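Local structure of protein toll (Drosophila melanogaster, 4LXR) at residues 101-106 with 120-125; 231-236 with 252-257; 381-386 with 405-410. The protein acts as the cell-surface receptor for cleaved spaetzle, triggering Toll signalling in dorsal-ventral patterning of the embryo and in antifungal innate immunity. One frame throughout, in Å; residues are numbered along the deposited sequence.

All three contacts lie in the leucine-rich repeat solenoid of the Toll ectodomain and follow one another along the chain, each joining segments less than 20 residues apart. Contact 1 ties strand 102-106 to the chain leading into strand 127-131, close to bound spaetzle. Contact 2 joins the loops that follow strands 222-224 and 246-248, in repeats 4 and 5, and contact 3 the turns ahead of strands 391-393 and 415-417. Centres of contacts 1 and 2 are about 39 Å apart, those of 2 and 3 about 40 Å, those of 1 and 3 about 60 Å. None touches another: each joins neighbouring parts of the solenoid at a different point along its curve.

Contact 1. Residues 101-106 with 120-125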
# COMPACT_ATOMS: atom_id res chain seq x y z
N THR A 101 -2.84 -30.46 30.87
CA THR A 101 -4.24 -30.26 30.49
C THR A 101 -4.44 -30.72 29.04
O THR A 101 -5.54 -31.13 28.62
CB THR A 101 -4.56 -28.74 30.62
OG1 THR A 101 -4.96 -28.46 31.97
CG2 THR A 101 -5.66 -28.29 29.67
N THR A 102 -3.36 -30.62 28.28
CA THR A 102 -3.40 -30.77 26.84
C THR A 102 -2.24 -31.65 26.42
O THR A 102 -1.10 -31.41 26.83
CB THR A 102 -3.28 -29.40 26.15
OG1 THR A 102 -4.46 -28.64 26.41
CG2 THR A 102 -3.10 -29.52 24.64
N LEU A 103 -2.53 -32.68 25.64
CA LEU A 103 -1.49 -33.48 24.99
C LEU A 103 -1.72 -33.43 23.49
O LEU A 103 -2.81 -33.76 23.00
CB LEU A 103 -1.53 -34.95 25.45
CG LEU A 103 -0.55 -35.89 24.72
CD1 LEU A 103 0.93 -35.49 24.93
CD2 LEU A 103 -0.76 -37.39 25.11
N ILE A 104 -0.68 -33.01 22.77
CA ILE A 104 -0.65 -33.00 21.31
C ILE A 104 0.41 -34.01 20.87
O ILE A 104 1.52 -34.04 21.41
CB ILE A 104 -0.30 -31.60 20.79
CG1 ILE A 104 -1.48 -30.65 21.05
CG2 ILE A 104 0.11 -31.61 19.31
CD1 ILE A 104 -1.07 -29.24 21.23
N PHE A 105 0.06 -34.90 19.95
CA PHE A 105 1.00 -35.90 19.47
C PHE A 105 0.90 -35.89 17.96
O PHE A 105 -0.03 -36.47 17.39
CB PHE A 105 0.69 -37.29 20.04
CG PHE A 105 1.83 -38.29 19.88
CD1 PHE A 105 2.04 -38.94 18.66
CD2 PHE A 105 2.67 -38.57 20.94
CE1 PHE A 105 3.07 -39.86 18.51
CE2 PHE A 105 3.73 -39.48 20.80
CZ PHE A 105 3.93 -40.12 19.59
N GLU A 106 1.86 -35.22 17.33
CA GLU A 106 1.89 -35.04 15.89
C GLU A 106 3.13 -35.70 15.32
O GLU A 106 4.24 -35.24 15.58
CB GLU A 106 1.90 -33.54 15.58
CG GLU A 106 2.01 -33.16 14.14
CD GLU A 106 2.11 -31.65 13.98
OE1 GLU A 106 3.24 -31.16 13.78
OE2 GLU A 106 1.08 -30.96 14.08
N ASP A 120 -3.03 -44.60 28.99
CA ASP A 120 -3.09 -44.95 30.41
C ASP A 120 -2.53 -43.81 31.28
O ASP A 120 -1.53 -43.18 30.90
CB ASP A 120 -2.30 -46.24 30.70
CG ASP A 120 -3.00 -47.51 30.19
OD1 ASP A 120 -4.17 -47.45 29.72
OD2 ASP A 120 -2.38 -48.59 30.27
N ARG A 121 -3.17 -43.54 32.41
CA ARG A 121 -2.79 -42.46 33.33
C ARG A 121 -2.99 -41.02 32.79
O ARG A 121 -2.71 -40.04 33.49
CB ARG A 121 -1.37 -42.67 33.88
CG ARG A 121 -1.09 -44.11 34.33
CD ARG A 121 0.10 -44.21 35.30
NE ARG A 121 1.36 -43.74 34.71
CZ ARG A 121 2.15 -44.51 33.95
NH1 ARG A 121 1.82 -45.77 33.68
NH2 ARG A 121 3.27 -44.01 33.46
N LEU A 122 -3.50 -40.89 31.57
CA LEU A 122 -3.82 -39.57 31.03
C LEU A 122 -5.32 -39.30 30.92
O LEU A 122 -5.74 -38.46 30.10
CB LEU A 122 -3.12 -39.34 29.68
CG LEU A 122 -1.60 -39.28 29.86
CD1 LEU A 122 -0.86 -39.12 28.54
CD2 LEU A 122 -1.25 -38.17 30.82
N HIS A 123 -6.11 -40.00 31.73
CA HIS A 123 -7.58 -39.84 31.73
C HIS A 123 -8.03 -38.48 32.27
O HIS A 123 -9.18 -38.10 32.10
CB HIS A 123 -8.25 -40.97 32.54
CG HIS A 123 -8.00 -42.34 31.98
ND1 HIS A 123 -7.32 -42.56 30.80
CD2 HIS A 123 -8.30 -43.57 32.47
CE1 HIS A 123 -7.23 -43.86 30.58
NE2 HIS A 123 -7.82 -44.49 31.58
N GLY A 124 -7.11 -37.74 32.89
CA GLY A 124 -7.38 -36.38 33.34
C GLY A 124 -7.33 -35.27 32.29
O GLY A 124 -7.70 -34.12 32.60
N LEU A 125 -6.90 -35.59 31.07
CA LEU A 125 -6.71 -34.58 30.01
C LEU A 125 -8.02 -33.90 29.59
O LEU A 125 -9.07 -34.54 29.53
CB LEU A 125 -6.06 -35.18 28.76
CG LEU A 125 -4.60 -35.67 28.79
CD1 LEU A 125 -4.32 -36.37 27.48
CD2 LEU A 125 -3.57 -34.51 29.02
O HOH W 1 -6.28 -31.42 32.92
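Leu103 is met by two leucines of the opposite segment, Leu122 and Leu125, in the interior of the N-terminal part of the leucine-rich repeat solenoid. Strand 102-106 runs parallel to strands 74-78 and 127-131, and Leu103 points from it into the core. Its CB rests on Leu125 CD1 at 3.7 Å, while its CD2 reaches Leu122 CD1 at 3.8 Å. With CG anti to the backbone N (chi1 175°), the Leu103 branch leans beside its carbonyl carbon, and its side chain crosses that of Leu122 at about a right angle. The other methyl of Leu125, CD2, lies against the backbone where the chain enters the strand: it is 3.9 Å from Thr101 O and 4.0 Å from Thr102 N. One leucine thus touches both the strand's side chain and its main chain. No direct hydrogen bond joins the two segments, so the contact between them is essentially apolar.

Both leucines sit at the ends of a type I beta turn, Leu122 to Leu125, closed by the bond from Leu125 N to Leu122 O (3.2 Å), and reach the strand together. Beyond it, Leu122 also packs on Ala89 of helix 88-94, and Arg121 forms a salt bridge with Asp93 of that helix. Backbone bonds of Thr101 with Lys126, and of Leu103 with Arg127 and Arg129, place the next strand alongside. On the same strand, Thr102 packs against Gly3 and Ile104 against Asp5 of the spaetzle chain, so the strand whose Leu103 fills the interior also touches the ligand. Beside Thr101 a water donates to Gly124 O at 3.1 Å; the same water forms a weak hydrogen bond, 3.4 Å, with Thr101 OG1.

Contact 2. Residues 231-236 with 252-257; sequences EQLPHD and NLFRSL
The ring of Phe254 is the centre of the apolar part of this contact, with Leu233 at its edge. CE1 lies 3.9 Å from Leu233 CG, and CZ is 4.0 Å from Leu233 CD1: CG meets the CE1-CZ edge close to the ring plane, and CD1 rises above it on the side where Leu257 CD2 lies. Gln232 C also sits at the edge. That face receives Leu257 CD2 from Phe254's own segment, 3.5 Å above the plane and displaced toward the rim. Glu231 O approaches obliquely, 3.6 Å from CD1.

Phe254 and Leu257 belong to repeat 5 of the leucine-rich repeat solenoid, Leu233 to repeat 4, and the contact stacks the loop after strand 246-248 on the equivalent loop of the preceding coil. Glu231 has a large share, through backbone and side chain. A nearly straight CA-H...O contact, 174° at the hydrogen, runs from Phe254 CA to Glu231 O at 3.5 Å, and Glu231 CG lies 4.0 Å from Leu253 CB. A water joins the two chains further along, accepting from Leu233 N at 2.9 Å and donating to Ser256 O at 3.0 Å. Asn252, in the asparagine position of the repeat, links the second segment to the preceding coil: OD1 accepts from Asn228 N and Ile230 N, and ND2 donates to Ile225 O, besides Leu249 O within its own coil.

An alanine in place of Phe254 would probably open a gap between the coils, leaving Leu233 CG and CD1 and Leu257 CD2 without the ring they rest on.

Lacking direct conventional hydrogen bonds, these two segments meet through apolar fit, one CH...O contact and a shared water, while Asn252, with the backbone bond of Leu253 to Ile230, adds directional bonds to the preceding coil.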
# COMPACT_ATOMS: atom_id res chain seq x y z
N GLU A 231 -22.79 -32.00 -3.42
CA GLU A 231 -23.47 -31.48 -4.61
C GLU A 231 -24.88 -30.99 -4.31
O GLU A 231 -25.34 -30.00 -4.87
CB GLU A 231 -23.53 -32.55 -5.71
CG GLU A 231 -22.21 -32.82 -6.37
CD GLU A 231 -22.25 -34.02 -7.29
OE1 GLU A 231 -23.36 -34.46 -7.65
OE2 GLU A 231 -21.16 -34.52 -7.65
N GLN A 232 -25.56 -31.71 -3.42
CA GLN A 232 -26.94 -31.42 -3.04
C GLN A 232 -27.10 -31.71 -1.55
O GLN A 232 -26.41 -32.56 -1.00
CB GLN A 232 -27.93 -32.31 -3.83
CG GLN A 232 -28.17 -31.86 -5.26
CD GLN A 232 -29.33 -32.58 -5.94
OE1 GLN A 232 -29.68 -33.71 -5.57
NE2 GLN A 232 -29.92 -31.94 -6.94
N LEU A 233 -28.02 -31.00 -0.91
CA LEU A 233 -28.41 -31.32 0.46
C LEU A 233 -29.92 -31.48 0.49
O LEU A 233 -30.63 -30.69 -0.13
CB LEU A 233 -27.98 -30.21 1.43
CG LEU A 233 -26.54 -30.22 1.94
CD1 LEU A 233 -26.32 -29.04 2.85
CD2 LEU A 233 -26.20 -31.50 2.68
N PRO A 234 -30.41 -32.50 1.21
CA PRO A 234 -31.87 -32.58 1.39
C PRO A 234 -32.34 -31.37 2.21
O PRO A 234 -31.58 -30.88 3.05
CB PRO A 234 -32.08 -33.88 2.19
CG PRO A 234 -30.75 -34.61 2.15
CD PRO A 234 -29.70 -33.53 1.98
N HIS A 235 -33.56 -30.91 1.98
CA HIS A 235 -34.07 -29.71 2.63
C HIS A 235 -34.17 -29.81 4.16
O HIS A 235 -34.19 -28.79 4.86
CB HIS A 235 -35.45 -29.36 2.06
CG HIS A 235 -36.56 -30.19 2.64
ND1 HIS A 235 -37.20 -29.86 3.81
CD2 HIS A 235 -37.16 -31.32 2.19
CE1 HIS A 235 -38.14 -30.75 4.07
NE2 HIS A 235 -38.14 -31.65 3.10
N ASP A 236 -34.24 -31.03 4.67
CA ASP A 236 -34.38 -31.23 6.10
C ASP A 236 -33.11 -31.78 6.77
O ASP A 236 -33.18 -32.28 7.89
CB ASP A 236 -35.59 -32.15 6.40
CG ASP A 236 -35.47 -33.53 5.75
OD1 ASP A 236 -34.41 -33.86 5.18
OD2 ASP A 236 -36.45 -34.30 5.82
N ASN A 252 -17.99 -26.23 -1.50
CA ASN A 252 -18.67 -27.41 -1.97
C ASN A 252 -19.08 -27.27 -3.44
O ASN A 252 -18.57 -26.40 -4.15
CB ASN A 252 -19.86 -27.76 -1.05
CG ASN A 252 -19.40 -28.43 0.25
OD1 ASN A 252 -18.78 -29.49 0.22
ND2 ASN A 252 -19.66 -27.79 1.39
N LEU A 253 -20.00 -28.12 -3.89
CA LEU A 253 -20.30 -28.22 -5.31
C LEU A 253 -21.78 -27.98 -5.63
O LEU A 253 -22.33 -28.64 -6.51
CB LEU A 253 -19.87 -29.60 -5.83
CG LEU A 253 -18.40 -29.98 -5.64
CD1 LEU A 253 -18.16 -31.46 -5.91
CD2 LEU A 253 -17.53 -29.14 -6.55
N PHE A 254 -22.42 -27.06 -4.92
CA PHE A 254 -23.87 -26.86 -5.10
C PHE A 254 -24.20 -26.19 -6.43
O PHE A 254 -23.55 -25.21 -6.81
CB PHE A 254 -24.46 -26.00 -3.98
CG PHE A 254 -24.28 -26.59 -2.61
CD1 PHE A 254 -25.09 -27.65 -2.18
CD2 PHE A 254 -23.33 -26.09 -1.75
CE1 PHE A 254 -24.93 -28.20 -0.92
CE2 PHE A 254 -23.16 -26.63 -0.48
CZ PHE A 254 -23.97 -27.68 -0.06
N ARG A 255 -25.21 -26.70 -7.12
CA ARG A 255 -25.75 -25.97 -8.27
C ARG A 255 -27.09 -25.32 -7.92
O ARG A 255 -27.57 -24.45 -8.64
CB ARG A 255 -25.82 -26.85 -9.51
CG ARG A 255 -24.47 -27.49 -9.84
CD ARG A 255 -24.42 -28.04 -11.25
NE ARG A 255 -23.42 -27.32 -12.04
CZ ARG A 255 -22.20 -27.79 -12.30
NH1 ARG A 255 -21.83 -28.98 -11.84
NH2 ARG A 255 -21.36 -27.05 -13.02
N SER A 256 -27.66 -25.76 -6.79
CA SER A 256 -28.84 -25.15 -6.20
C SER A 256 -28.91 -25.54 -4.72
O SER A 256 -28.25 -26.48 -4.29
CB SER A 256 -30.11 -25.60 -6.93
OG SER A 256 -30.32 -26.99 -6.72
N LEU A 257 -29.69 -24.81 -3.94
CA LEU A 257 -29.97 -25.21 -2.56
C LEU A 257 -31.48 -25.27 -2.46
O LEU A 257 -32.17 -24.48 -3.11
CB LEU A 257 -29.40 -24.20 -1.56
CG LEU A 257 -27.90 -24.05 -1.29
CD1 LEU A 257 -27.70 -22.94 -0.26
CD2 LEU A 257 -27.25 -25.32 -0.79
O HOH W 2 -28.98 -28.98 -2.81

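Contact 3. Residues 381-386 with 405-410; sequences DIFSNL and RAFVST
Phe383 and Phe407 hold equivalent places in repeats 10 and 11 and form the aromatic part of the contact, consistent with two steps of the phenylalanine spine of Toll-like receptors. Their side chains lie side by side, pointing the same way; the ring planes are inclined at 39° with centroids 6.0 Å apart. CD2 of Phe383 meets CE1 of Phe407 at 4.0 Å. The Phe383 ring has Ile382 CG2 over the centre of one face, while Thr410 OG1 lies in plane at the edge of the Phe407 ring.

Carbon atoms of one turn also pack against carbonyl oxygens of the other. Ser409 CB comes within 3.3 Å of Ser384 O. Thr410 turns CG2 anti to its carbonyl carbon, and this methyl rests 3.6 Å from Phe383 O, also approaching Leu386 O.

Hydrogen bonds shape 381-386, while those within 405-410 are weak; none crosses directly between the segments. Asp381 O is gripped twice from one face of its plane, by Ser384 N and by Ser384 OG at 3.1 Å, fixing the first turn; Leu386 N to Phe383 O, 2.9 Å, closes the second. The polar bridge between segments is a water that accepts from Phe383 N at 2.7 Å and donates to Ala406 O at 3.0 Å.

Both rings pack on Ile378 of strand 377-378 and on Leu392 of strand 391-393, and Phe407 and Thr410 also touch Met445 in a following loop, so the pair packs against both strands.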
# COMPACT_ATOMS: atom_id res chain seq x y z
N ASP A 381 -30.86 10.01 -5.10
CA ASP A 381 -31.62 9.27 -4.08
C ASP A 381 -30.90 8.09 -3.45
O ASP A 381 -31.24 7.69 -2.33
CB ASP A 381 -32.94 8.77 -4.66
CG ASP A 381 -33.99 9.86 -4.78
OD1 ASP A 381 -33.79 10.95 -4.21
OD2 ASP A 381 -35.02 9.61 -5.44
N ILE A 382 -29.94 7.51 -4.16
CA ILE A 382 -29.36 6.24 -3.75
C ILE A 382 -28.82 6.24 -2.32
O ILE A 382 -29.03 5.27 -1.59
CB ILE A 382 -28.28 5.73 -4.77
CG1 ILE A 382 -27.75 4.36 -4.35
CG2 ILE A 382 -27.14 6.71 -4.91
CD1 ILE A 382 -28.77 3.24 -4.48
N PHE A 383 -28.17 7.33 -1.90
CA PHE A 383 -27.55 7.38 -0.56
C PHE A 383 -28.26 8.35 0.38
O PHE A 383 -27.72 8.70 1.43
CB PHE A 383 -26.07 7.82 -0.65
CG PHE A 383 -25.22 6.96 -1.55
CD1 PHE A 383 -25.37 5.58 -1.57
CD2 PHE A 383 -24.26 7.55 -2.36
CE1 PHE A 383 -24.57 4.81 -2.39
CE2 PHE A 383 -23.46 6.78 -3.18
CZ PHE A 383 -23.61 5.41 -3.20
N SER A 384 -29.46 8.78 0.01
CA SER A 384 -30.11 9.89 0.70
C SER A 384 -30.55 9.56 2.12
O SER A 384 -30.89 10.46 2.89
CB SER A 384 -31.31 10.41 -0.09
OG SER A 384 -32.36 9.46 -0.07
N ASN A 385 -30.56 8.28 2.46
CA ASN A 385 -30.92 7.84 3.81
C ASN A 385 -29.72 7.31 4.56
O ASN A 385 -29.85 6.69 5.62
CB ASN A 385 -32.00 6.77 3.77
CG ASN A 385 -33.40 7.36 3.71
OD1 ASN A 385 -34.06 7.32 2.67
ND2 ASN A 385 -33.86 7.89 4.83
N LEU A 386 -28.53 7.53 4.00
CA LEU A 386 -27.35 6.92 4.59
C LEU A 386 -26.57 7.89 5.47
O LEU A 386 -25.35 8.03 5.34
CB LEU A 386 -26.46 6.31 3.50
CG LEU A 386 -27.04 5.08 2.79
CD1 LEU A 386 -25.99 4.43 1.89
CD2 LEU A 386 -27.59 4.06 3.80
N ARG A 405 -27.19 16.42 -5.94
CA ARG A 405 -27.69 16.17 -4.59
C ARG A 405 -27.29 14.80 -4.03
O ARG A 405 -27.80 14.39 -2.98
CB ARG A 405 -29.21 16.37 -4.52
CG ARG A 405 -29.63 17.78 -4.91
CD ARG A 405 -31.09 18.08 -4.60
NE ARG A 405 -31.39 18.05 -3.17
CZ ARG A 405 -31.05 19.01 -2.30
NH1 ARG A 405 -30.36 20.07 -2.71
NH2 ARG A 405 -31.38 18.89 -1.02
N ALA A 406 -26.36 14.12 -4.70
CA ALA A 406 -25.94 12.78 -4.27
C ALA A 406 -25.45 12.71 -2.82
O ALA A 406 -25.73 11.73 -2.11
CB ALA A 406 -24.87 12.23 -5.19
N PHE A 407 -24.74 13.74 -2.39
CA PHE A 407 -24.08 13.71 -1.09
C PHE A 407 -24.57 14.78 -0.10
O PHE A 407 -23.87 15.13 0.84
CB PHE A 407 -22.56 13.76 -1.26
CG PHE A 407 -22.01 12.56 -1.97
CD1 PHE A 407 -21.83 11.35 -1.29
CD2 PHE A 407 -21.70 12.62 -3.33
CE1 PHE A 407 -21.34 10.22 -1.96
CE2 PHE A 407 -21.20 11.51 -4.00
CZ PHE A 407 -21.03 10.31 -3.32
N VAL A 408 -25.78 15.26 -0.31
CA VAL A 408 -26.33 16.24 0.60
C VAL A 408 -26.63 15.64 1.97
O VAL A 408 -26.49 16.31 2.98
CB VAL A 408 -27.58 16.97 0.00
CG1 VAL A 408 -28.64 15.97 -0.44
CG2 VAL A 408 -28.17 17.93 1.01
N SER A 409 -27.00 14.35 2.02
CA SER A 409 -27.48 13.75 3.26
C SER A 409 -26.51 12.80 3.96
O SER A 409 -26.86 12.18 4.97
CB SER A 409 -28.83 13.06 3.03
OG SER A 409 -29.78 13.99 2.54
N THR A 410 -25.31 12.68 3.42
CA THR A 410 -24.31 11.79 3.99
C THR A 410 -23.33 12.55 4.89
O THR A 410 -22.11 12.55 4.66
CB THR A 410 -23.53 11.07 2.88
OG1 THR A 410 -23.13 12.04 1.91
CG2 THR A 410 -24.42 10.03 2.20
O HOH W 3 -27.52 9.61 -3.16